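Local coordinates for protein glucose dehydrogenase (Serratia sp. FS14, PDB 7CDY) that belongs to the glucose/sorbosone dehydrogenase family of beta-propeller proteins and carries a bound calcium ion, at residues A[126-131]-A[321-326]; A[194-199]-A[205-210]; A[271-276]-A[328-333]; A[285-290]-A[296-301]; A[310-315]-A[342-347]. All blocks are in the same frame, centred on the assembly; numbering follows the deposited sequence. Where two conformers were deposited one is given.

Contact 1 of 5, residues A[126-131]-A[321-326]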
# COMPACT_ATOMS: atom_id res chain seq x y z
N GLY A 126 -5.07 2.46 5.51
CA GLY A 126 -3.78 2.10 4.94
C GLY A 126 -3.92 0.78 4.21
O GLY A 126 -4.82 0.61 3.36
N GLY A 127 -3.08 -0.19 4.53
CA GLY A 127 -3.28 -1.55 4.06
C GLY A 127 -2.18 -2.11 3.19
O GLY A 127 -2.20 -3.33 2.92
N LYS A 128 -1.24 -1.31 2.72
CA LYS A 128 -0.18 -1.86 1.88
C LYS A 128 0.76 -2.74 2.69
O LYS A 128 0.96 -2.54 3.90
CB LYS A 128 0.61 -0.76 1.17
CG LYS A 128 -0.21 0.17 0.24
CD LYS A 128 -1.05 -0.56 -0.79
CE LYS A 128 -0.36 -0.75 -2.12
NZ LYS A 128 -1.23 -1.50 -3.07
N LEU A 129 1.33 -3.74 2.01
CA LEU A 129 2.23 -4.72 2.61
C LEU A 129 3.49 -4.80 1.76
O LEU A 129 3.44 -4.61 0.55
CB LEU A 129 1.60 -6.11 2.59
CG LEU A 129 0.25 -6.26 3.27
CD1 LEU A 129 -0.29 -7.66 3.06
CD2 LEU A 129 0.32 -5.94 4.76
N ALA A 130 4.62 -5.13 2.40
CA ALA A 130 5.84 -5.37 1.65
C ALA A 130 6.81 -6.18 2.49
O ALA A 130 6.95 -5.94 3.70
CB ALA A 130 6.51 -4.05 1.24
N PHE A 131 7.50 -7.11 1.85
CA PHE A 131 8.58 -7.84 2.51
C PHE A 131 9.91 -7.12 2.28
O PHE A 131 10.15 -6.54 1.22
CB PHE A 131 8.64 -9.28 2.01
CG PHE A 131 7.58 -10.17 2.59
CD1 PHE A 131 7.73 -10.71 3.85
CD2 PHE A 131 6.42 -10.46 1.88
CE1 PHE A 131 6.74 -11.51 4.40
CE2 PHE A 131 5.45 -11.28 2.42
CZ PHE A 131 5.61 -11.80 3.68
N GLU A 321 -3.11 1.03 -8.34
CA GLU A 321 -2.07 0.05 -8.05
C GLU A 321 -1.03 0.09 -9.15
O GLU A 321 -1.38 0.32 -10.32
CB GLU A 321 -2.67 -1.37 -7.99
CG GLU A 321 -1.66 -2.53 -7.82
CD GLU A 321 -1.05 -2.57 -6.42
OE1 GLU A 321 -0.51 -1.55 -5.96
OE2 GLU A 321 -1.09 -3.65 -5.78
N VAL A 322 0.24 -0.08 -8.78
CA VAL A 322 1.36 -0.14 -9.71
C VAL A 322 2.29 -1.26 -9.28
O VAL A 322 2.75 -1.27 -8.13
CB VAL A 322 2.17 1.17 -9.68
CG1 VAL A 322 3.21 1.16 -10.79
CG2 VAL A 322 1.27 2.40 -9.80
N ARG A 323 2.60 -2.18 -10.20
CA ARG A 323 3.60 -3.20 -9.91
C ARG A 323 4.54 -3.34 -11.09
O ARG A 323 4.13 -3.20 -12.25
CB ARG A 323 2.98 -4.58 -9.59
CG ARG A 323 2.05 -4.60 -8.39
CD ARG A 323 2.79 -4.53 -7.03
NE ARG A 323 1.80 -4.38 -5.97
CZ ARG A 323 2.05 -4.05 -4.70
NH1 ARG A 323 3.29 -3.84 -4.28
NH2 ARG A 323 1.02 -3.93 -3.86
N SER A 324 5.81 -3.61 -10.80
CA SER A 324 6.79 -3.87 -11.85
C SER A 324 6.79 -5.37 -12.14
O SER A 324 7.11 -6.17 -11.26
CB SER A 324 8.18 -3.41 -11.40
OG SER A 324 9.14 -3.51 -12.44
N GLY A 325 6.41 -5.74 -13.36
CA GLY A 325 6.25 -7.13 -13.72
C GLY A 325 7.57 -7.80 -14.07
O GLY A 325 8.52 -7.16 -14.53
N PRO A 326 7.65 -9.12 -13.86
CA PRO A 326 8.88 -9.84 -14.22
C PRO A 326 9.21 -9.79 -15.70
O PRO A 326 10.36 -10.05 -16.07
CB PRO A 326 8.61 -11.27 -13.74
CG PRO A 326 7.12 -11.37 -13.63
CD PRO A 326 6.65 -9.99 -13.23
O HOH W 1 2.91 -2.69 -1.46

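Contact 2 of 5, residues A[194-199]-A[205-210]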
# COMPACT_ATOMS: atom_id res chain seq x y z
N GLN A 194 -0.79 4.62 1.22
CA GLN A 194 -1.22 3.71 0.17
C GLN A 194 -0.08 3.37 -0.79
O GLN A 194 -0.32 2.90 -1.91
CB GLN A 194 -2.49 4.21 -0.54
CG GLN A 194 -3.72 4.17 0.39
CD GLN A 194 -5.02 4.53 -0.29
OE1 GLN A 194 -5.04 5.23 -1.29
NE2 GLN A 194 -6.13 4.05 0.27
N GLY A 195 1.17 3.52 -0.34
CA GLY A 195 2.31 3.04 -1.09
C GLY A 195 3.36 2.49 -0.14
O GLY A 195 3.65 3.12 0.88
N LEU A 196 3.93 1.34 -0.48
CA LEU A 196 4.97 0.73 0.36
C LEU A 196 5.78 -0.21 -0.51
O LEU A 196 5.22 -1.15 -1.08
CB LEU A 196 4.31 -0.03 1.50
CG LEU A 196 5.22 -0.48 2.64
CD1 LEU A 196 5.71 0.71 3.45
CD2 LEU A 196 4.49 -1.48 3.54
N ALA A 197 7.09 0.01 -0.60
CA ALA A 197 7.87 -0.83 -1.50
C ALA A 197 9.33 -0.84 -1.10
O ALA A 197 9.86 0.14 -0.58
CB ALA A 197 7.72 -0.38 -2.95
N LEU A 198 9.99 -1.96 -1.40
CA LEU A 198 11.41 -2.15 -1.11
C LEU A 198 12.23 -1.59 -2.27
O LEU A 198 12.07 -2.01 -3.42
CB LEU A 198 11.66 -3.64 -0.97
CG LEU A 198 13.11 -4.06 -0.72
CD1 LEU A 198 13.56 -3.63 0.66
CD2 LEU A 198 13.23 -5.56 -0.90
N ASN A 199 13.11 -0.65 -1.96
CA ASN A 199 14.04 -0.14 -2.97
C ASN A 199 14.99 -1.27 -3.35
O ASN A 199 15.72 -1.78 -2.49
CB ASN A 199 14.79 1.06 -2.38
CG ASN A 199 15.74 1.71 -3.38
OD1 ASN A 199 16.56 1.03 -4.00
ND2 ASN A 199 15.63 3.02 -3.54
N ILE A 205 12.99 0.11 2.82
CA ILE A 205 11.56 0.31 2.59
C ILE A 205 11.28 1.79 2.39
O ILE A 205 11.69 2.63 3.20
CB ILE A 205 10.76 -0.26 3.77
CG1 ILE A 205 10.88 -1.79 3.84
CG2 ILE A 205 9.28 0.18 3.69
CD1 ILE A 205 10.05 -2.52 2.80
N TRP A 206 10.57 2.12 1.31
CA TRP A 206 10.03 3.45 1.07
C TRP A 206 8.51 3.40 1.18
O TRP A 206 7.89 2.34 1.00
CB TRP A 206 10.42 3.99 -0.31
CG TRP A 206 11.89 4.29 -0.52
CD1 TRP A 206 12.97 3.72 0.11
CD2 TRP A 206 12.42 5.22 -1.47
NE1 TRP A 206 14.14 4.27 -0.39
CE2 TRP A 206 13.82 5.19 -1.36
CE3 TRP A 206 11.84 6.09 -2.40
CZ2 TRP A 206 14.66 5.99 -2.15
CZ3 TRP A 206 12.67 6.89 -3.19
CH2 TRP A 206 14.06 6.83 -3.06
N GLU A 207 7.91 4.55 1.47
CA GLU A 207 6.49 4.65 1.77
C GLU A 207 5.95 5.93 1.16
O GLU A 207 6.68 6.91 1.01
CB GLU A 207 6.28 4.64 3.30
CG GLU A 207 4.85 4.86 3.78
CD GLU A 207 4.54 6.30 4.15
OE1 GLU A 207 5.32 7.22 3.80
OE2 GLU A 207 3.48 6.52 4.77
N HIS A 208 4.67 5.93 0.81
CA HIS A 208 4.01 7.20 0.49
C HIS A 208 2.63 7.24 1.12
O HIS A 208 2.06 6.22 1.50
CB HIS A 208 4.08 7.57 -1.01
CG HIS A 208 3.23 6.73 -1.92
ND1 HIS A 208 1.88 6.57 -1.75
CD2 HIS A 208 3.55 6.08 -3.06
CE1 HIS A 208 1.40 5.82 -2.73
NE2 HIS A 208 2.40 5.52 -3.55
N GLU A 209 2.09 8.46 1.24
CA GLU A 209 0.83 8.62 1.95
C GLU A 209 0.10 9.86 1.44
O GLU A 209 0.72 10.82 0.98
CB GLU A 209 1.02 8.71 3.47
CG GLU A 209 1.99 9.80 3.91
CD GLU A 209 2.25 9.73 5.40
OE1 GLU A 209 1.66 10.52 6.16
OE2 GLU A 209 3.02 8.84 5.83
N HIS A 210 -1.22 9.83 1.60
CA HIS A 210 -2.07 10.96 1.29
C HIS A 210 -1.93 12.03 2.35
O HIS A 210 -1.95 11.73 3.56
CB HIS A 210 -3.54 10.52 1.29
CG HIS A 210 -3.89 9.58 0.19
ND1 HIS A 210 -4.32 10.01 -1.04
CD2 HIS A 210 -3.90 8.22 0.14
CE1 HIS A 210 -4.56 8.97 -1.81
NE2 HIS A 210 -4.31 7.87 -1.12
O HOH W 2 -0.53 7.02 -0.39

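Contact 3 of 5, residues A[271-276]-A[328-333]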
# COMPACT_ATOMS: atom_id res chain seq x y z
N ALA A 271 5.98 1.34 -7.31
CA ALA A 271 6.87 0.29 -7.80
C ALA A 271 8.16 0.92 -8.32
O ALA A 271 8.11 1.88 -9.09
CB ALA A 271 6.22 -0.52 -8.92
N PHE A 272 9.30 0.36 -7.93
CA PHE A 272 10.59 0.71 -8.50
C PHE A 272 10.83 -0.12 -9.76
O PHE A 272 10.56 -1.33 -9.77
CB PHE A 272 11.70 0.39 -7.51
CG PHE A 272 11.66 1.20 -6.24
CD1 PHE A 272 12.30 2.44 -6.16
CD2 PHE A 272 11.01 0.72 -5.10
CE1 PHE A 272 12.28 3.17 -4.98
CE2 PHE A 272 10.97 1.45 -3.94
CZ PHE A 272 11.61 2.67 -3.87
N TYR A 273 11.33 0.52 -10.82
CA TYR A 273 11.57 -0.19 -12.07
C TYR A 273 13.03 -0.64 -12.12
O TYR A 273 13.94 0.18 -12.22
CB TYR A 273 11.20 0.65 -13.30
CG TYR A 273 11.24 -0.19 -14.56
CD1 TYR A 273 10.13 -0.92 -14.97
CD2 TYR A 273 12.42 -0.30 -15.30
CE1 TYR A 273 10.18 -1.72 -16.11
CE2 TYR A 273 12.47 -1.09 -16.45
CZ TYR A 273 11.35 -1.80 -16.84
OH TYR A 273 11.40 -2.58 -17.98
N ASP A 274 13.23 -1.96 -12.06
CA ASP A 274 14.55 -2.58 -12.12
C ASP A 274 14.62 -3.62 -13.24
O ASP A 274 15.40 -4.57 -13.17
CB ASP A 274 14.92 -3.20 -10.77
CG ASP A 274 16.39 -3.57 -10.65
OD1 ASP A 274 17.24 -2.94 -11.32
OD2 ASP A 274 16.70 -4.51 -9.88
N GLY A 275 13.80 -3.45 -14.27
CA GLY A 275 13.78 -4.37 -15.39
C GLY A 275 14.83 -4.02 -16.43
O GLY A 275 15.56 -3.04 -16.33
N GLN A 276 14.90 -4.87 -17.47
CA GLN A 276 15.79 -4.64 -18.59
C GLN A 276 15.08 -4.24 -19.87
O GLN A 276 15.73 -3.74 -20.79
CB GLN A 276 16.64 -5.89 -18.87
CG GLN A 276 17.80 -6.11 -17.90
CD GLN A 276 18.61 -4.85 -17.65
OE1 GLN A 276 19.03 -4.17 -18.58
NE2 GLN A 276 18.85 -4.55 -16.38
N GLY A 328 9.18 -7.07 -17.48
CA GLY A 328 9.68 -5.75 -17.80
C GLY A 328 8.63 -4.69 -18.07
O GLY A 328 9.00 -3.57 -18.41
N TYR A 329 7.34 -5.02 -17.96
CA TYR A 329 6.27 -4.03 -18.10
C TYR A 329 5.75 -3.62 -16.72
O TYR A 329 5.94 -4.32 -15.73
CB TYR A 329 5.11 -4.61 -18.91
CG TYR A 329 5.39 -4.76 -20.39
CD1 TYR A 329 5.95 -5.93 -20.89
CD2 TYR A 329 5.08 -3.74 -21.28
CE1 TYR A 329 6.20 -6.07 -22.24
CE2 TYR A 329 5.32 -3.88 -22.64
CZ TYR A 329 5.89 -5.05 -23.11
OH TYR A 329 6.13 -5.18 -24.46
N LEU A 330 5.09 -2.47 -16.68
CA LEU A 330 4.35 -2.07 -15.50
C LEU A 330 2.92 -2.58 -15.61
O LEU A 330 2.36 -2.63 -16.71
CB LEU A 330 4.32 -0.55 -15.35
CG LEU A 330 5.65 0.15 -15.07
CD1 LEU A 330 5.44 1.65 -15.06
CD2 LEU A 330 6.22 -0.31 -13.73
N TYR A 331 2.34 -2.94 -14.48
CA TYR A 331 0.96 -3.41 -14.40
C TYR A 331 0.19 -2.52 -13.44
O TYR A 331 0.63 -2.29 -12.31
CB TYR A 331 0.92 -4.88 -13.97
CG TYR A 331 1.37 -5.83 -15.06
CD1 TYR A 331 2.72 -5.97 -15.37
CD2 TYR A 331 0.44 -6.54 -15.80
CE1 TYR A 331 3.13 -6.82 -16.40
CE2 TYR A 331 0.84 -7.40 -16.81
CZ TYR A 331 2.18 -7.53 -17.11
OH TYR A 331 2.57 -8.39 -18.12
N LEU A 332 -0.95 -2.00 -13.90
CA LEU A 332 -1.75 -1.05 -13.14
C LEU A 332 -3.17 -1.58 -12.97
O LEU A 332 -3.67 -2.35 -13.79
CB LEU A 332 -1.87 0.30 -13.87
CG LEU A 332 -0.62 0.98 -14.42
CD1 LEU A 332 -0.95 2.37 -14.94
CD2 LEU A 332 0.49 1.04 -13.40
N LEU A 333 -3.82 -1.13 -11.89
CA LEU A 333 -5.26 -1.29 -11.72
C LEU A 333 -5.91 0.08 -11.65
O LEU A 333 -5.33 1.02 -11.07
CB LEU A 333 -5.60 -2.02 -10.42
CG LEU A 333 -5.06 -3.44 -10.29
CD1 LEU A 333 -5.26 -4.00 -8.87
CD2 LEU A 333 -5.69 -4.36 -11.32

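Contact 4 of 5, residues A[285-290]-A[296-301]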
# COMPACT_ATOMS: atom_id res chain seq x y z
N LEU A 285 10.90 5.48 -9.96
CA LEU A 285 9.86 5.05 -9.03
C LEU A 285 8.53 5.51 -9.61
O LEU A 285 8.35 6.69 -9.91
CB LEU A 285 10.09 5.70 -7.67
CG LEU A 285 8.99 5.52 -6.63
CD1 LEU A 285 8.78 4.04 -6.36
CD2 LEU A 285 9.34 6.26 -5.34
N PHE A 286 7.62 4.57 -9.81
CA PHE A 286 6.32 4.86 -10.38
C PHE A 286 5.24 4.84 -9.30
O PHE A 286 5.22 3.94 -8.45
CB PHE A 286 5.98 3.81 -11.45
CG PHE A 286 6.79 3.96 -12.70
CD1 PHE A 286 8.03 3.33 -12.83
CD2 PHE A 286 6.33 4.74 -13.74
CE1 PHE A 286 8.77 3.47 -13.99
CE2 PHE A 286 7.06 4.87 -14.91
CZ PHE A 286 8.29 4.23 -15.03
N ILE A 287 4.35 5.84 -9.34
CA ILE A 287 3.33 6.03 -8.31
C ILE A 287 2.01 6.37 -9.00
O ILE A 287 1.98 7.23 -9.88
CB ILE A 287 3.73 7.17 -7.36
CG1 ILE A 287 5.00 6.79 -6.58
CG2 ILE A 287 2.57 7.53 -6.42
CD1 ILE A 287 5.63 7.96 -5.83
N GLY A 288 0.92 5.72 -8.60
CA GLY A 288 -0.37 6.06 -9.18
C GLY A 288 -0.94 7.34 -8.59
O GLY A 288 -0.67 7.70 -7.44
N ALA A 289 -1.74 8.04 -9.39
CA ALA A 289 -2.50 9.20 -8.94
C ALA A 289 -3.99 8.92 -9.11
O ALA A 289 -4.45 8.69 -10.24
CB ALA A 289 -2.09 10.47 -9.70
N LEU A 290 -4.72 8.88 -8.00
CA LEU A 290 -6.17 8.70 -8.04
C LEU A 290 -6.87 9.98 -8.49
O LEU A 290 -7.56 10.00 -9.52
CB LEU A 290 -6.69 8.24 -6.68
CG LEU A 290 -6.23 6.86 -6.21
CD1 LEU A 290 -6.49 6.70 -4.71
CD2 LEU A 290 -6.94 5.76 -6.98
N ILE A 296 2.68 8.74 -12.12
CA ILE A 296 3.81 9.60 -11.81
C ILE A 296 5.08 8.78 -11.94
O ILE A 296 5.16 7.65 -11.43
CB ILE A 296 3.68 10.17 -10.39
CG1 ILE A 296 2.43 11.05 -10.29
CG2 ILE A 296 4.93 10.92 -9.99
CD1 ILE A 296 2.02 11.36 -8.86
N ARG A 297 6.10 9.33 -12.60
CA ARG A 297 7.41 8.70 -12.66
C ARG A 297 8.44 9.64 -12.04
O ARG A 297 8.65 10.75 -12.53
CB ARG A 297 7.82 8.38 -14.10
CG ARG A 297 9.17 7.67 -14.17
CD ARG A 297 9.51 7.25 -15.58
NE ARG A 297 9.96 8.38 -16.38
CZ ARG A 297 11.24 8.67 -16.61
NH1 ARG A 297 12.20 7.92 -16.07
NH2 ARG A 297 11.56 9.71 -17.36
N LEU A 298 9.08 9.19 -10.96
CA LEU A 298 10.15 9.95 -10.31
C LEU A 298 11.49 9.34 -10.69
O LEU A 298 11.72 8.14 -10.48
CB LEU A 298 9.98 9.91 -8.79
CG LEU A 298 8.65 10.42 -8.24
CD1 LEU A 298 8.65 10.37 -6.73
CD2 LEU A 298 8.43 11.85 -8.73
N THR A 299 12.38 10.16 -11.25
CA THR A 299 13.74 9.71 -11.53
C THR A 299 14.56 9.83 -10.25
O THR A 299 14.53 10.87 -9.59
CB THR A 299 14.34 10.58 -12.63
OG1 THR A 299 13.56 10.45 -13.83
CG2 THR A 299 15.78 10.16 -12.92
N LEU A 300 15.30 8.77 -9.91
CA LEU A 300 16.06 8.73 -8.67
C LEU A 300 17.55 8.73 -8.95
O LEU A 300 18.02 8.10 -9.90
CB LEU A 300 15.74 7.47 -7.87
CG LEU A 300 14.28 7.17 -7.59
CD1 LEU A 300 14.15 5.84 -6.83
CD2 LEU A 300 13.64 8.32 -6.82
N GLU A 301 18.29 9.44 -8.10
CA GLU A 301 19.74 9.34 -8.03
C GLU A 301 20.03 8.96 -6.58
O GLU A 301 20.04 9.82 -5.69
CB GLU A 301 20.41 10.64 -8.45
CG GLU A 301 20.32 10.87 -9.95
CD GLU A 301 20.93 12.18 -10.41
OE1 GLU A 301 21.55 12.89 -9.59
OE2 GLU A 301 20.78 12.51 -11.61

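Contact 5 of 5, residues A[310-315]-A[342-347]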
# COMPACT_ATOMS: atom_id res chain seq x y z
N ARG A 310 4.87 12.97 -15.72
CA ARG A 310 3.47 12.54 -15.67
C ARG A 310 3.15 11.77 -16.94
O ARG A 310 3.46 12.22 -18.05
CB ARG A 310 2.53 13.76 -15.56
CG ARG A 310 2.71 14.60 -14.30
CD ARG A 310 2.59 13.75 -13.04
NE ARG A 310 2.59 14.54 -11.81
CZ ARG A 310 1.50 15.10 -11.30
NH1 ARG A 310 0.33 14.97 -11.92
NH2 ARG A 310 1.58 15.79 -10.16
N LEU A 311 2.50 10.61 -16.78
CA LEU A 311 2.09 9.74 -17.87
C LEU A 311 0.60 9.44 -17.73
O LEU A 311 0.05 9.50 -16.63
CB LEU A 311 2.87 8.41 -17.87
CG LEU A 311 4.40 8.46 -17.95
CD1 LEU A 311 5.03 8.75 -16.59
CD2 LEU A 311 4.93 7.14 -18.48
N LEU A 312 -0.03 9.09 -18.84
CA LEU A 312 -1.44 8.62 -18.89
C LEU A 312 -2.45 9.69 -18.48
O LEU A 312 -3.56 9.37 -18.28
CB LEU A 312 -1.64 7.38 -18.00
CG LEU A 312 -0.63 6.24 -18.13
CD1 LEU A 312 -1.05 5.05 -17.29
CD2 LEU A 312 -0.44 5.82 -19.57
N GLY A 313 -2.06 10.96 -18.55
CA GLY A 313 -2.96 12.07 -18.17
C GLY A 313 -4.16 12.29 -19.09
O GLY A 313 -5.01 13.02 -18.69
N ASP A 314 -4.18 11.72 -20.27
CA ASP A 314 -5.31 11.86 -21.21
C ASP A 314 -6.22 10.63 -21.15
O ASP A 314 -7.25 10.65 -21.80
CB ASP A 314 -4.73 11.87 -22.63
CG ASP A 314 -4.10 10.53 -22.92
OD1 ASP A 314 -3.20 10.14 -22.20
OD2 ASP A 314 -4.56 9.86 -23.82
N ARG A 315 -5.99 9.71 -20.22
CA ARG A 315 -6.82 8.51 -20.23
C ARG A 315 -8.00 8.58 -19.27
O ARG A 315 -8.97 7.83 -19.46
CB ARG A 315 -5.96 7.27 -19.96
CG ARG A 315 -5.00 6.98 -21.11
CD ARG A 315 -4.13 5.77 -20.83
NE ARG A 315 -4.94 4.64 -20.39
CZ ARG A 315 -5.48 3.74 -21.20
NH1 ARG A 315 -5.28 3.81 -22.51
NH2 ARG A 315 -6.22 2.76 -20.69
N LEU A 342 -4.17 -2.92 -16.60
CA LEU A 342 -3.44 -2.34 -17.72
C LEU A 342 -1.98 -2.79 -17.70
O LEU A 342 -1.36 -2.88 -16.64
CB LEU A 342 -3.43 -0.81 -17.63
CG LEU A 342 -4.79 -0.12 -17.54
CD1 LEU A 342 -4.62 1.38 -17.39
CD2 LEU A 342 -5.67 -0.46 -18.74
N LYS A 343 -1.44 -3.02 -18.88
CA LYS A 343 -0.03 -3.33 -19.07
C LYS A 343 0.61 -2.15 -19.80
O LYS A 343 0.16 -1.76 -20.88
CB LYS A 343 0.10 -4.61 -19.90
CG LYS A 343 1.51 -5.08 -20.16
CD LYS A 343 1.46 -6.35 -21.00
CE LYS A 343 2.75 -6.63 -21.72
NZ LYS A 343 2.67 -7.87 -22.55
N VAL A 344 1.62 -1.59 -19.17
CA VAL A 344 2.20 -0.31 -19.64
C VAL A 344 3.69 -0.43 -19.90
O VAL A 344 4.39 -0.95 -19.10
CB VAL A 344 1.92 0.81 -18.62
CG1 VAL A 344 2.50 2.12 -19.11
CG2 VAL A 344 0.44 0.97 -18.34
N GLY A 345 4.10 0.07 -21.06
CA GLY A 345 5.50 0.04 -21.48
C GLY A 345 5.97 1.40 -21.96
O GLY A 345 5.19 2.23 -22.25
N ALA A 346 7.26 1.57 -22.05
CA ALA A 346 7.83 2.87 -22.45
C ALA A 346 7.62 3.20 -23.92
O ALA A 346 7.48 4.37 -24.15
CB ALA A 346 9.26 2.98 -22.00
N SER A 347 7.63 2.24 -24.83
CA SER A 347 7.39 2.47 -26.31
C SER A 347 7.55 1.15 -27.05
O SER A 347 7.53 1.22 -28.29
CB SER A 347 8.20 3.54 -27.11
OG SER A 347 9.44 3.83 -26.54

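Contact 1 of 5, residues A[126-131]-A[321-326]
Lys128 reaches across to the carboxylate of Glu321, and its ammonium nitrogen meets one oxygen from above the carboxylate plane. The salt bridge from Lys128 NZ to Glu321 OE1 spans 3.0 Å, with NZ 38° out of that plane. The lysine gets there through two bends, at chi2 and chi3. The glutamate sends CG anti to its own backbone N (chi1 175°) and then kinks at chi2, which turns the acid toward both Lys128 and Arg323. Its other oxygen serves the arginine: Arg323 NH2 lies 2.9 Å from Glu321 OE2 on the syn side, and NE makes a weaker bond to the same oxygen. Coming from opposite directions, Lys128 NZ and Arg323 NH2 end 3.4 Å apart, gathered round acid groups, since Glu64 forms salt bridges with both and is the stronger partner of the lysine. In the beta-propeller this contact is centred about 6 Å from the centre of the chain, where 129-131 and 319-324, each an edge strand of its own sheet, look across at one another. The network links these edges through largely buried charged groups. Water 1 makes a second link: it bonds to Leu129 O at 2.8 Å and accepts from Arg323 NH1 at 3.1 Å, lying in the guanidinium plane at its edge. Leu17 N also bonds to Glu321 OE2.

Contact 2 of 5, residues A[194-199]-A[205-210]
This is a beta hairpin deep in the propeller, where strand 192-198 runs antiparallel to strand 205-210, Leu196 beside Glu207 and Ala197 beside Trp206. Two backbone bonds join Ala197 and Trp206, the one from Trp206 N to Ala197 O measuring 2.8 Å. A classic beta bulge disturbs the other end: Gln194 and Gly195 both face His208, and both reach His208 O only weakly. The imidazole of His208 folds over the hairpin partner, with Gly195 CA 3.5 Å from the ring centroid in a CH-pi contact over one face; having no side chain, the glycine can lie that close. Water 2 sits in the ring plane, 2.8 Å from His208 ND1, and accepts from Gln194 N. His210 NE2 donates to Gln194 OE1 at 2.7 Å; the oxygen lies in the imidazole plane, but the nitrogen stands 53° above the carbonyl plane. At the far end Asn199 runs beside Trp206, with Asn199 ND2 above one indole face near the rim, 3.4 Å from Trp206 CZ2. Leu196 CD1 meets Ile205 CG2 on the opposite sheet face. Strand 267-273 packs against the His208 face, taking a bond from NE2 at Gly269 O, and strand 216-219, with the calcium-binding Glu217, flanks 205-210.

Contact 3 of 5, residues A[271-276]-A[328-333]
The ring of Tyr273 has Gly275 N over one face, 3.4 Å above the plane and offset toward the rim, while the carbonyl oxygen of Gly328 lies in plane at its edge. That edge contact is the main link across: Tyr273 OH donates to Gly328 O at 2.6 Å, approaching with a C=O...donor angle of 125° and only slightly tilted from the carbonyl plane. The same hydroxyl is also bonded to Phe278 N, so two partners grip it inside the protein. Further along the same side, Leu330 CD2 touches CD1 of Tyr273 at 4.1 Å, again near the ring plane. The tyrosine reaches this position because its CG is anti to the backbone N (chi1 -171°), which swings the phenol out from the end of its strand toward the loop before strand 330-334. The bond therefore connects a strand end in one propeller blade with the loop leading into a strand of the next. Strand 284-289 contributes Phe286 against both Tyr273 and Leu330, and strand 319-324 places Ser324 against Tyr273 and pairs through Arg323 with Tyr331, next along strand 330-334.

Contact 4 of 5, residues A[285-290]-A[296-301]
Arg297 lies along the ring of Phe286, the two side chains pointing the same way from neighbouring strands. Its CB is 3.7 Å from Phe286 CE2. Next, CG rides over the ring face in a CH-pi contact, 3.9 Å from the centroid and 28° off the normal. CD then closes on the rim, 3.3 Å from Phe286 CZ. The chain is straight to this point, with CG anti to the backbone N and chi2 near 180°, which keeps three carbons against the aromatic; a bend at chi3 (77°) then turns the guanidinium away. There NE forms a salt bridge with Glu309, and NH1 bonds to Ser284 OG, so the charged tip is held while the aliphatic part covers the phenyl. Below this pair runs a regular antiparallel hairpin ladder. Leu285 and Leu298 exchange two backbone bonds, and so do Ile287 and Ile296, the bond from Leu298 N to Leu285 O measuring 2.8 Å and running almost straight. The sheet face away from Arg297 is wholly apolar across the pair: Ile287 CD1 meets Leu298 CD1 at 4.0 Å, and Leu285 CB meets Leu300 CD1 at 4.1 Å. Strands 284-289 and 294-301 are the two middle strands of a four-stranded blade, between strand 267-273 and strand 304-311, and their apolar face packs on Trp206 and His208 of strand 205-210.

Contact 5 of 5, residues A[310-315]-A[342-347]
The guanidinium nitrogen NH2 of Arg315 is shared between Leu342 of the facing strand and the acid of Glu317: it forms a salt bridge with Glu317, while the Leu342 methyls CD2 and CD1 lie 3.8 Å and 3.9 Å from this same NH2. The arginine and leucine come from opposite directions, and a bend at chi3 (49°) brings NH2 obliquely up to the leucine methyls. Arg315 closes a type I beta turn, its N bonding to Leu312 O at 3.1 Å. This is where a propeller ring shuts: strand 339-345, near the C-terminus, pairs with the N-terminal strand 3-19 in the same sheet, the closure often called Velcro. The turn lies against that joined sheet. Leu312, at the start of the turn, points its CD1 toward Val344 CG2, a loose apolar contact of 4.5 Å, and also rests on Leu332 of strand 330-334. Val4 of strand 3-19 touches Leu312, Arg315 and Leu342 alike.

How the contacts relate
Contact 1 lies nearest the centre of the chain and works by buried charge, whereas contact 5, whose centre is about 21 Å from that of the chain, is a thin, mostly buried contact of leucine and valine with one partly exposed arginine. Contacts 2 and 4 are hairpins within successive blades, rich in backbone bonds. Contacts 1, 3 and 5 instead reach the closing blade from other parts of the fold, through strands 319-324, 330-334 and 339-345 in turn. Contact 3 bridges from strand 267-273, which also pairs with the hairpin of contact 4. Lys128 of contact 1 packs on Gln194 and Gly195 of contact 2.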